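Local coordinates for protein aspartokinase (Synechocystis, PDB 3L76) that probably catalyses the ATP-dependent phosphorylation of aspartate to 4-phospho-L-aspartate and binds lysine and threonine at its ACT domains, at residues His451-Leu462 with Lys514-Val522; Ile292-Ile303 with Asp313-Asp321. All coordinates share one frame; numbering follows the deposited sequence. Where two conformers were deposited one is given.

Interaction 1 (His451-Leu462 with Lys514-Val522). With THR (threonine), chain D.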
loop_
_atom_site.group_PDB
_atom_site.type_symbol
_atom_site.label_atom_id
_atom_site.label_comp_id
_atom_site.label_asym_id
_atom_site.label_seq_id
_atom_site.Cartn_x
_atom_site.Cartn_y
_atom_site.Cartn_z
ATOM N N HIS A 451 -20.620 46.224 -20.599
ATOM C CA HIS A 451 -20.680 46.459 -22.041
ATOM C C HIS A 451 -20.029 45.407 -22.927
ATOM O O HIS A 451 -19.244 45.740 -23.811
ATOM C CB HIS A 451 -20.120 47.843 -22.388
ATOM C CG HIS A 451 -20.993 48.966 -21.935
ATOM N ND1 HIS A 451 -22.358 48.834 -21.807
ATOM C CD2 HIS A 451 -20.705 50.235 -21.577
ATOM C CE1 HIS A 451 -22.872 49.976 -21.394
ATOM N NE2 HIS A 451 -21.890 50.843 -21.249
ATOM N N VAL A 452 -20.381 44.147 -22.714
ATOM C CA VAL A 452 -19.899 43.085 -23.582
ATOM C C VAL A 452 -20.745 43.122 -24.835
ATOM O O VAL A 452 -21.978 43.119 -24.752
ATOM C CB VAL A 452 -20.000 41.687 -22.896
ATOM C CG1 VAL A 452 -19.585 40.576 -23.846
ATOM C CG2 VAL A 452 -19.154 41.633 -21.638
ATOM N N PRO A 453 -20.091 43.187 -26.003
ATOM C CA PRO A 453 -20.814 43.146 -27.282
ATOM C C PRO A 453 -21.767 41.956 -27.323
ATOM O O PRO A 453 -21.348 40.817 -27.086
ATOM C CB PRO A 453 -19.692 42.958 -28.314
ATOM C CG PRO A 453 -18.478 43.547 -27.667
ATOM C CD PRO A 453 -18.631 43.240 -26.191
ATOM N N ASP A 454 -23.039 42.223 -27.594
ATOM C CA ASP A 454 -24.046 41.178 -27.585
ATOM C C ASP A 454 -24.029 40.366 -28.898
ATOM O O ASP A 454 -24.951 40.430 -29.709
ATOM C CB ASP A 454 -25.437 41.761 -27.277
ATOM C CG ASP A 454 -26.490 40.674 -27.065
ATOM O OD1 ASP A 454 -26.097 39.583 -26.632
ATOM O OD2 ASP A 454 -27.694 40.889 -27.322
ATOM N N ARG A 455 -22.958 39.608 -29.090
ATOM C CA ARG A 455 -22.799 38.752 -30.263
ATOM C C ARG A 455 -22.153 37.443 -29.839
ATOM O O ARG A 455 -21.465 37.399 -28.823
ATOM C CB ARG A 455 -21.934 39.442 -31.322
ATOM C CG ARG A 455 -20.597 39.949 -30.791
ATOM C CD ARG A 455 -19.777 40.579 -31.896
ATOM N NE ARG A 455 -18.939 41.668 -31.408
ATOM C CZ ARG A 455 -17.664 41.823 -31.737
ATOM N NH1 ARG A 455 -17.088 40.947 -32.545
ATOM N NH2 ARG A 455 -16.969 42.841 -31.259
ATOM N N PRO A 456 -22.358 36.370 -30.624
ATOM C CA PRO A 456 -21.844 35.044 -30.247
ATOM C C PRO A 456 -20.346 35.018 -29.972
ATOM O O PRO A 456 -19.589 35.729 -30.632
ATOM C CB PRO A 456 -22.187 34.178 -31.462
ATOM C CG PRO A 456 -23.394 34.880 -32.097
ATOM C CD PRO A 456 -23.058 36.341 -31.924
ATOM N N GLY A 457 -19.937 34.220 -28.987
ATOM C CA GLY A 457 -18.532 34.031 -28.687
ATOM C C GLY A 457 -17.913 34.966 -27.653
ATOM O O GLY A 457 -16.813 34.719 -27.165
ATOM N N MET A 458 -18.609 36.041 -27.307
ATOM C CA MET A 458 -18.060 36.995 -26.348
ATOM C C MET A 458 -17.901 36.395 -24.949
ATOM O O MET A 458 -16.811 36.420 -24.396
ATOM C CB MET A 458 -18.891 38.276 -26.328
ATOM C CG MET A 458 -18.925 38.998 -27.671
ATOM S SD MET A 458 -17.281 39.555 -28.213
ATOM C CE MET A 458 -16.908 38.371 -29.478
ATOM N N ALA A 459 -18.976 35.844 -24.389
ATOM C CA ALA A 459 -18.900 35.152 -23.099
ATOM C C ALA A 459 -17.912 33.984 -23.139
ATOM O O ALA A 459 -17.193 33.731 -22.178
ATOM C CB ALA A 459 -20.280 34.648 -22.672
ATOM N N ALA A 460 -17.914 33.251 -24.246
ATOM C CA ALA A 460 -16.974 32.159 -24.440
ATOM C C ALA A 460 -15.549 32.637 -24.236
ATOM O O ALA A 460 -14.783 32.037 -23.480
ATOM C CB ALA A 460 -17.130 31.536 -25.839
ATOM N N GLN A 461 -15.194 33.726 -24.903
ATOM C CA GLN A 461 -13.810 34.185 -24.865
ATOM C C GLN A 461 -13.384 34.738 -23.499
ATOM O O GLN A 461 -12.234 34.586 -23.098
ATOM C CB GLN A 461 -13.495 35.130 -26.039
ATOM C CG GLN A 461 -13.350 36.600 -25.709
ATOM C CD GLN A 461 -13.134 37.430 -26.963
ATOM O OE1 GLN A 461 -13.426 36.978 -28.072
ATOM N NE2 GLN A 461 -12.621 38.642 -26.794
ATOM N N LEU A 462 -14.325 35.322 -22.770
ATOM C CA LEU A 462 -14.024 35.862 -21.455
ATOM C C LEU A 462 -13.857 34.744 -20.444
ATOM O O LEU A 462 -12.927 34.745 -19.639
ATOM C CB LEU A 462 -15.132 36.807 -21.004
ATOM C CG LEU A 462 -15.282 38.080 -21.838
ATOM C CD1 LEU A 462 -16.647 38.674 -21.642
ATOM C CD2 LEU A 462 -14.183 39.090 -21.513
ATOM N N LYS A 514 -9.927 45.754 -24.179
ATOM C CA LYS A 514 -9.229 47.017 -24.449
ATOM C C LYS A 514 -9.744 47.781 -25.680
ATOM O O LYS A 514 -9.549 48.998 -25.783
ATOM C CB LYS A 514 -7.712 46.804 -24.522
ATOM N N ASP A 515 -10.399 47.075 -26.601
ATOM C CA ASP A 515 -11.073 47.737 -27.718
ATOM C C ASP A 515 -12.549 47.362 -27.849
ATOM O O ASP A 515 -13.050 47.158 -28.952
ATOM C CB ASP A 515 -10.347 47.505 -29.048
ATOM C CG ASP A 515 -9.194 46.543 -28.926
ATOM O OD1 ASP A 515 -9.437 45.318 -28.914
ATOM O OD2 ASP A 515 -8.041 47.014 -28.855
ATOM N N TRP A 516 -13.231 47.250 -26.714
ATOM C CA TRP A 516 -14.683 47.219 -26.700
ATOM C C TRP A 516 -15.147 48.603 -26.253
ATOM O O TRP A 516 -14.782 49.052 -25.174
ATOM C CB TRP A 516 -15.206 46.158 -25.730
ATOM C CG TRP A 516 -14.985 44.750 -26.164
ATOM C CD1 TRP A 516 -14.500 44.328 -27.366
ATOM C CD2 TRP A 516 -15.259 43.570 -25.405
ATOM N NE1 TRP A 516 -14.442 42.955 -27.400
ATOM C CE2 TRP A 516 -14.901 42.464 -26.209
ATOM C CE3 TRP A 516 -15.768 43.338 -24.128
ATOM C CZ2 TRP A 516 -15.037 41.147 -25.773
ATOM C CZ3 TRP A 516 -15.893 42.022 -23.688
ATOM C CH2 TRP A 516 -15.529 40.947 -24.511
ATOM N N LEU A 517 -15.933 49.284 -27.082
ATOM C CA LEU A 517 -16.437 50.612 -26.724
ATOM C C LEU A 517 -17.052 50.630 -25.322
ATOM O O LEU A 517 -17.997 49.897 -25.048
ATOM C CB LEU A 517 -17.482 51.072 -27.740
ATOM C CG LEU A 517 -17.859 52.561 -27.873
ATOM C CD1 LEU A 517 -19.332 52.798 -28.261
ATOM C CD2 LEU A 517 -17.355 53.543 -26.781
ATOM N N ASP A 518 -16.506 51.462 -24.439
ATOM C CA ASP A 518 -17.053 51.637 -23.089
ATOM C C ASP A 518 -17.049 50.390 -22.205
ATOM O O ASP A 518 -17.721 50.366 -21.177
ATOM C CB ASP A 518 -18.479 52.188 -23.148
ATOM C CG ASP A 518 -18.539 53.617 -23.634
ATOM O OD1 ASP A 518 -19.595 54.005 -24.173
ATOM O OD2 ASP A 518 -17.537 54.347 -23.479
ATOM N N ALA A 519 -16.317 49.352 -22.593
ATOM C CA ALA A 519 -16.204 48.183 -21.740
ATOM C C ALA A 519 -15.433 48.553 -20.478
ATOM O O ALA A 519 -14.713 49.535 -20.448
ATOM C CB ALA A 519 -15.532 47.038 -22.480
ATOM N N ALA A 520 -15.586 47.765 -19.428
ATOM C CA ALA A 520 -14.920 48.073 -18.176
ATOM C C ALA A 520 -15.009 46.894 -17.231
ATOM O O ALA A 520 -15.931 46.087 -17.331
ATOM C CB ALA A 520 -15.543 49.299 -17.543
ATOM N N ILE A 521 -14.050 46.803 -16.313
ATOM C CA ILE A 521 -14.047 45.749 -15.308
ATOM C C ILE A 521 -14.090 46.379 -13.940
ATOM O O ILE A 521 -13.270 47.227 -13.626
ATOM C CB ILE A 521 -12.803 44.848 -15.404
ATOM C CG1 ILE A 521 -12.824 44.057 -16.701
ATOM C CG2 ILE A 521 -12.743 43.874 -14.224
ATOM C CD1 ILE A 521 -11.651 43.172 -16.845
ATOM N N VAL A 522 -15.054 45.963 -13.132
ATOM C CA VAL A 522 -15.184 46.479 -11.787
ATOM C C VAL A 522 -15.374 45.335 -10.803
ATOM O O VAL A 522 -16.246 44.492 -10.979
ATOM C CB VAL A 522 -16.338 47.504 -11.673
ATOM C CG1 VAL A 522 -17.553 47.064 -12.488
ATOM C CG2 VAL A 522 -16.709 47.725 -10.211
HETATM N N THR D . -24.344 37.582 -26.339
HETATM C CA THR D . -22.966 37.321 -25.930
HETATM C C THR D . -22.579 35.902 -26.311
HETATM O O THR D . -23.440 35.107 -26.731
HETATM C CB THR D . -22.758 37.495 -24.420
HETATM O OG1 THR D . -23.605 36.575 -23.712
HETATM C CG2 THR D . -23.063 38.944 -23.990
HETATM O OXT THR D . -21.396 35.548 -26.207
#
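In the ACT domain whose first strand runs into a threonine-binding loop, Pro-453 puts the CD corner of its ring over one face of the Trp-516 indole, the two side chains crossing at about a right angle. It is a CH-pi contact: Pro-453 CD sits 3.6 Å from the centroid of the Trp-516 six-membered ring, 18° off the normal. With its CG anti to the carbonyl carbon (chi1 -70°), Trp-516 swings its ring over the end of the strand and on toward the helix. There the sulfur of Met-458 meets the far end of the indole in an oblique Met-aromatic contact, SD lying 3.7 Å from Trp-516 CZ2; bends at chi2 and chi3 curl the methionine chain. Leu-462 comes from the opposite direction, its CD1 at the ring edge and in plane, 3.8 Å from Trp-516 CH2. Val-452 serves two neighbours, since its CG1 touches both Trp-516 CZ3 and, at 3.8 Å, the CG2 methyl of the bound threonine.

At the other end of the contact His-451 and Asp-518 run side by side, with His-451 CD2 3.4 Å from Asp-518 CB. The type II turn from Trp-516 to Ala-519 carries this part.

The threonine sits in the loop itself. Its amino group bonds to Asp-454 OD1 at 2.7 Å, and Ala-459 N, in the first turn of the helix, gives a hydrogen bond of 3.0 Å to its OXT. Gly-457, at the N-cap, has a positive phi of 91° that suits glycine.

Arg-481 and Arg-491 form salt bridges to Asp-454 OD2, the oxygen not used by the threonine amino group, so both carboxylate oxygens are held. Strand 490-498 runs beside strand 437-453, Leu-509 of helix 499-512 packs on Leu-462, and Phe-376 of helix 371-381 touches Ala-459 and Ala-460.

Interaction 2 (Ile292-Ile303 with Asp313-Asp321). With LYS (lysine), chain E.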
loop_
_atom_site.group_PDB
_atom_site.type_symbol
_atom_site.label_atom_id
_atom_site.label_comp_id
_atom_site.label_asym_id
_atom_site.label_seq_id
_atom_site.Cartn_x
_atom_site.Cartn_y
_atom_site.Cartn_z
ATOM N N ILE A 292 -47.330 39.887 -8.145
ATOM C CA ILE A 292 -47.449 38.815 -9.130
ATOM C C ILE A 292 -47.985 37.517 -8.516
ATOM O O ILE A 292 -48.809 36.819 -9.120
ATOM C CB ILE A 292 -46.123 38.539 -9.837
ATOM C CG1 ILE A 292 -45.670 39.775 -10.606
ATOM C CG2 ILE A 292 -46.244 37.332 -10.777
ATOM C CD1 ILE A 292 -44.265 39.672 -11.180
ATOM N N ALA A 293 -47.533 37.201 -7.310
ATOM C CA ALA A 293 -47.942 35.960 -6.671
ATOM C C ALA A 293 -49.398 36.013 -6.231
ATOM O O ALA A 293 -50.082 34.988 -6.188
ATOM C CB ALA A 293 -47.029 35.641 -5.504
ATOM N N GLN A 294 -49.873 37.213 -5.906
ATOM C CA GLN A 294 -51.281 37.410 -5.569
ATOM C C GLN A 294 -52.216 37.018 -6.717
ATOM O O GLN A 294 -53.355 36.631 -6.487
ATOM C CB GLN A 294 -51.543 38.852 -5.138
ATOM C CG GLN A 294 -51.093 39.180 -3.720
ATOM C CD GLN A 294 -51.289 40.650 -3.374
ATOM O OE1 GLN A 294 -51.353 41.504 -4.259
ATOM N NE2 GLN A 294 -51.379 40.949 -2.082
ATOM N N GLN A 295 -51.733 37.120 -7.948
ATOM C CA GLN A 295 -52.434 36.558 -9.097
ATOM C C GLN A 295 -52.252 35.038 -9.246
ATOM O O GLN A 295 -52.760 34.439 -10.195
ATOM C CB GLN A 295 -51.973 37.238 -10.380
ATOM C CG GLN A 295 -52.277 38.711 -10.435
ATOM C CD GLN A 295 -53.736 39.009 -10.155
ATOM O OE1 GLN A 295 -54.058 39.821 -9.283
ATOM N NE2 GLN A 295 -54.632 38.344 -10.889
ATOM N N GLN A 296 -51.538 34.420 -8.310
ATOM C CA GLN A 296 -51.246 32.991 -8.377
ATOM C C GLN A 296 -50.443 32.650 -9.627
ATOM O O GLN A 296 -50.691 31.613 -10.258
ATOM C CB GLN A 296 -52.523 32.166 -8.406
ATOM C CG GLN A 296 -53.394 32.269 -7.200
ATOM C CD GLN A 296 -54.727 31.625 -7.458
ATOM O OE1 GLN A 296 -54.827 30.404 -7.564
ATOM N NE2 GLN A 296 -55.760 32.444 -7.592
ATOM N N VAL A 297 -49.494 33.517 -9.979
ATOM C CA VAL A 297 -48.633 33.316 -11.144
ATOM C C VAL A 297 -47.319 32.673 -10.722
ATOM O O VAL A 297 -46.495 33.303 -10.053
ATOM C CB VAL A 297 -48.322 34.659 -11.844
ATOM C CG1 VAL A 297 -47.177 34.510 -12.850
ATOM C CG2 VAL A 297 -49.581 35.252 -12.491
ATOM N N ASP A 298 -47.120 31.415 -11.108
ATOM C CA ASP A 298 -45.861 30.747 -10.810
ATOM C C ASP A 298 -44.739 31.245 -11.717
ATOM O O ASP A 298 -44.935 31.446 -12.921
ATOM C CB ASP A 298 -45.995 29.233 -10.921
ATOM C CG ASP A 298 -44.716 28.520 -10.565
ATOM O OD1 ASP A 298 -44.299 28.589 -9.389
ATOM O OD2 ASP A 298 -44.120 27.902 -11.466
ATOM N N ILE A 299 -43.562 31.436 -11.132
ATOM C CA ILE A 299 -42.403 31.926 -11.878
ATOM C C ILE A 299 -41.263 30.876 -11.992
ATOM O O ILE A 299 -41.027 30.091 -11.076
ATOM C CB ILE A 299 -41.849 33.212 -11.230
ATOM C CG1 ILE A 299 -42.923 34.297 -11.215
ATOM C CG2 ILE A 299 -40.571 33.674 -11.937
ATOM C CD1 ILE A 299 -42.382 35.676 -11.043
ATOM N N ASP A 300 -40.575 30.868 -13.129
ATOM C CA ASP A 300 -39.382 30.050 -13.317
ATOM C C ASP A 300 -38.084 30.834 -13.089
ATOM O O ASP A 300 -37.622 30.934 -11.965
ATOM C CB ASP A 300 -39.348 29.445 -14.719
ATOM C CG ASP A 300 -38.130 28.556 -14.930
ATOM O OD1 ASP A 300 -37.606 28.068 -13.915
ATOM O OD2 ASP A 300 -37.698 28.362 -16.088
ATOM N N LEU A 301 -37.495 31.365 -14.161
ATOM C CA LEU A 301 -36.276 32.159 -14.057
ATOM C C LEU A 301 -36.492 33.529 -13.396
ATOM O O LEU A 301 -37.442 34.249 -13.699
ATOM C CB LEU A 301 -35.638 32.363 -15.439
ATOM C CG LEU A 301 -34.841 31.228 -16.081
ATOM C CD1 LEU A 301 -34.683 31.478 -17.572
ATOM C CD2 LEU A 301 -33.471 31.059 -15.409
ATOM N N ILE A 302 -35.598 33.877 -12.482
ATOM C CA ILE A 302 -35.467 35.254 -12.035
ATOM C C ILE A 302 -34.004 35.678 -12.183
ATOM O O ILE A 302 -33.099 35.099 -11.567
ATOM C CB ILE A 302 -35.957 35.462 -10.586
ATOM C CG1 ILE A 302 -37.387 34.946 -10.432
ATOM C CG2 ILE A 302 -35.859 36.953 -10.186
ATOM C CD1 ILE A 302 -37.947 35.135 -9.042
ATOM N N ILE A 303 -33.777 36.678 -13.025
ATOM C CA ILE A 303 -32.429 37.145 -13.308
ATOM C C ILE A 303 -32.273 38.647 -13.035
ATOM O O ILE A 303 -32.981 39.488 -13.591
ATOM C CB ILE A 303 -32.031 36.820 -14.768
ATOM C CG1 ILE A 303 -32.307 35.345 -15.080
ATOM C CG2 ILE A 303 -30.573 37.196 -15.045
ATOM C CD1 ILE A 303 -31.869 34.915 -16.470
ATOM N N ASP A 313 -32.452 46.366 -13.586
ATOM C CA ASP A 313 -33.561 45.679 -14.248
ATOM C C ASP A 313 -33.922 44.409 -13.461
ATOM O O ASP A 313 -33.111 43.866 -12.708
ATOM C CB ASP A 313 -33.210 45.327 -15.678
ATOM C CG ASP A 313 -32.669 46.503 -16.469
ATOM O OD1 ASP A 313 -33.150 47.651 -16.303
ATOM O OD2 ASP A 313 -31.756 46.262 -17.282
ATOM N N ILE A 314 -35.153 43.952 -13.614
ATOM C CA ILE A 314 -35.552 42.662 -13.084
ATOM C C ILE A 314 -36.234 41.836 -14.181
ATOM O O ILE A 314 -37.199 42.287 -14.799
ATOM C CB ILE A 314 -36.464 42.797 -11.885
ATOM C CG1 ILE A 314 -35.767 43.599 -10.782
ATOM C CG2 ILE A 314 -36.868 41.418 -11.385
ATOM C CD1 ILE A 314 -36.589 43.784 -9.517
ATOM N N ALA A 315 -35.715 40.640 -14.439
ATOM C CA ALA A 315 -36.275 39.794 -15.481
ATOM C C ALA A 315 -36.739 38.495 -14.886
ATOM O O ALA A 315 -36.150 38.000 -13.939
ATOM C CB ALA A 315 -35.276 39.552 -16.592
ATOM N N PHE A 316 -37.835 37.975 -15.416
ATOM C CA PHE A 316 -38.323 36.666 -15.014
ATOM C C PHE A 316 -38.984 35.970 -16.192
ATOM O O PHE A 316 -39.289 36.600 -17.201
ATOM C CB PHE A 316 -39.249 36.748 -13.801
ATOM C CG PHE A 316 -40.485 37.564 -14.023
ATOM C CD1 PHE A 316 -41.642 36.979 -14.479
ATOM C CD2 PHE A 316 -40.495 38.919 -13.747
ATOM C CE1 PHE A 316 -42.793 37.734 -14.666
ATOM C CE2 PHE A 316 -41.640 39.675 -13.941
ATOM C CZ PHE A 316 -42.783 39.079 -14.400
ATOM N N THR A 317 -39.146 34.656 -16.095
ATOM C CA THR A 317 -39.870 33.942 -17.131
ATOM C C THR A 317 -41.067 33.237 -16.562
ATOM O O THR A 317 -41.169 32.973 -15.370
ATOM C CB THR A 317 -39.006 32.906 -17.896
ATOM O OG1 THR A 317 -38.643 31.821 -17.023
ATOM C CG2 THR A 317 -37.774 33.579 -18.488
ATOM N N VAL A 318 -41.940 32.866 -17.471
ATOM C CA VAL A 318 -43.241 32.391 -17.132
ATOM C C VAL A 318 -43.618 31.472 -18.304
ATOM O O VAL A 318 -43.018 31.547 -19.383
ATOM C CB VAL A 318 -44.117 33.665 -17.005
ATOM C CG1 VAL A 318 -45.257 33.747 -18.006
ATOM C CG2 VAL A 318 -44.378 34.086 -15.542
ATOM N N VAL A 319 -44.560 30.568 -18.077
ATOM C CA VAL A 319 -45.083 29.726 -19.144
ATOM C C VAL A 319 -45.754 30.607 -20.210
ATOM O O VAL A 319 -46.408 31.592 -19.868
ATOM C CB VAL A 319 -46.069 28.700 -18.546
ATOM C CG1 VAL A 319 -47.143 28.306 -19.556
ATOM C CG2 VAL A 319 -45.292 27.487 -18.032
ATOM N N LYS A 320 -45.579 30.257 -21.485
ATOM C CA LYS A 320 -46.089 31.047 -22.608
ATOM C C LYS A 320 -47.527 31.581 -22.450
ATOM O O LYS A 320 -47.816 32.746 -22.765
ATOM C CB LYS A 320 -45.996 30.256 -23.920
ATOM C CG LYS A 320 -44.640 30.277 -24.600
ATOM C CD LYS A 320 -44.708 29.633 -25.990
ATOM C CE LYS A 320 -43.307 29.372 -26.555
ATOM N NZ LYS A 320 -42.279 30.432 -26.240
ATOM N N ASP A 321 -48.414 30.724 -21.963
ATOM C CA ASP A 321 -49.834 31.026 -21.828
ATOM C C ASP A 321 -50.119 32.020 -20.713
ATOM O O ASP A 321 -51.222 32.581 -20.618
ATOM C CB ASP A 321 -50.619 29.738 -21.564
ATOM C CG ASP A 321 -50.801 28.898 -22.811
ATOM O OD1 ASP A 321 -50.685 29.447 -23.925
ATOM O OD2 ASP A 321 -51.068 27.689 -22.676
HETATM N N LYS E . -41.626 29.186 -8.757
HETATM C CA LYS E . -41.340 29.926 -7.536
HETATM C C LYS E . -42.155 31.226 -7.508
HETATM O O LYS E . -42.869 31.554 -8.469
HETATM C CB LYS E . -39.838 30.206 -7.395
HETATM C CG LYS E . -39.191 30.940 -8.591
HETATM C CD LYS E . -37.685 31.174 -8.353
HETATM C CE LYS E . -36.870 29.900 -8.562
HETATM N NZ LYS E . -37.145 29.308 -9.919
HETATM O OXT LYS E . -42.140 31.962 -6.518
HETATM O O HOH W 1 -45.619 29.859 -15.584
#
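Phe-316 meets two isoleucines that reach it in different ways. Ile-299 crosses it at about a right angle and puts its CD1 4.2 Å from the centroid of the Phe-316 ring, an off-centre CH-pi contact. Ile-292, on the last turn of its helix, comes from the opposite direction, with CD1 3.6 Å from Phe-316 CZ. The ring gets there through a chi1 of 61°, which sets CG between the backbone N and the carbonyl carbon. Farther along, Val-297 CG1 and Val-318 CG2 touch at 3.9 Å, their side chains also nearly perpendicular.

Thr-317 is turned to the other side of the strand. Its OG1 accepts the N-H of Leu-301 at 3.1 Å and is also hydrogen-bonded to Gln-270, while CG2 packs on Leu-301 CD1. Asp-300 lies alongside, pointing the same way, and its OD2 goes to Gln-270 and, as a salt bridge, to Lys-357. With a valine in place of Thr-317, the amide of Leu-301 would probably lose its acceptor and Gln-270 a polar partner.

The backbones form an antiparallel hairpin: Ile-303 and Ala-315 make a hydrogen-bonded pair, Ile-303 N to Ala-315 O being 2.9 Å, and Asp-300 N bonds to Thr-317 O. These bonds hold the chain that binds the lysine ligand. Asp-298 OD1 and Ile-299 O take its amino group, Ile-299 N reaches its carboxylate, and its NZ bonds to Asp-300 O at 2.7 Å.

Strand 271-279 pairs with the other edge of strand 311-318. Phe-289 of helix 284-294 and Thr-330 of helix 323-333 cover the side of Phe-316 and Ile-302, whereas Met-388 of strand 388-391 packs against Ile-303 and Ala-315.

Interaction 2 comes first along the chain, in the ACT range 272-341, and interaction 1 follows, its 451-462 segment in the ACT range 446-516. Their centres are 29 Å apart and their nearest atoms about 10 Å, with no touch between them. The strands between bring them into relation: strand 388-391, which packs against interaction 2, pairs with strand 475-479 of the domain holding interaction 1. Each borders an effector pocket completed by another ACT domain. Threonine at interaction 1 also bonds to Asn-385 and Ile-386, and lysine at interaction 2 to Met-537 and Ala-544. Both amino acids therefore bind where ACT domains meet, consistent with allosteric control through these interfaces.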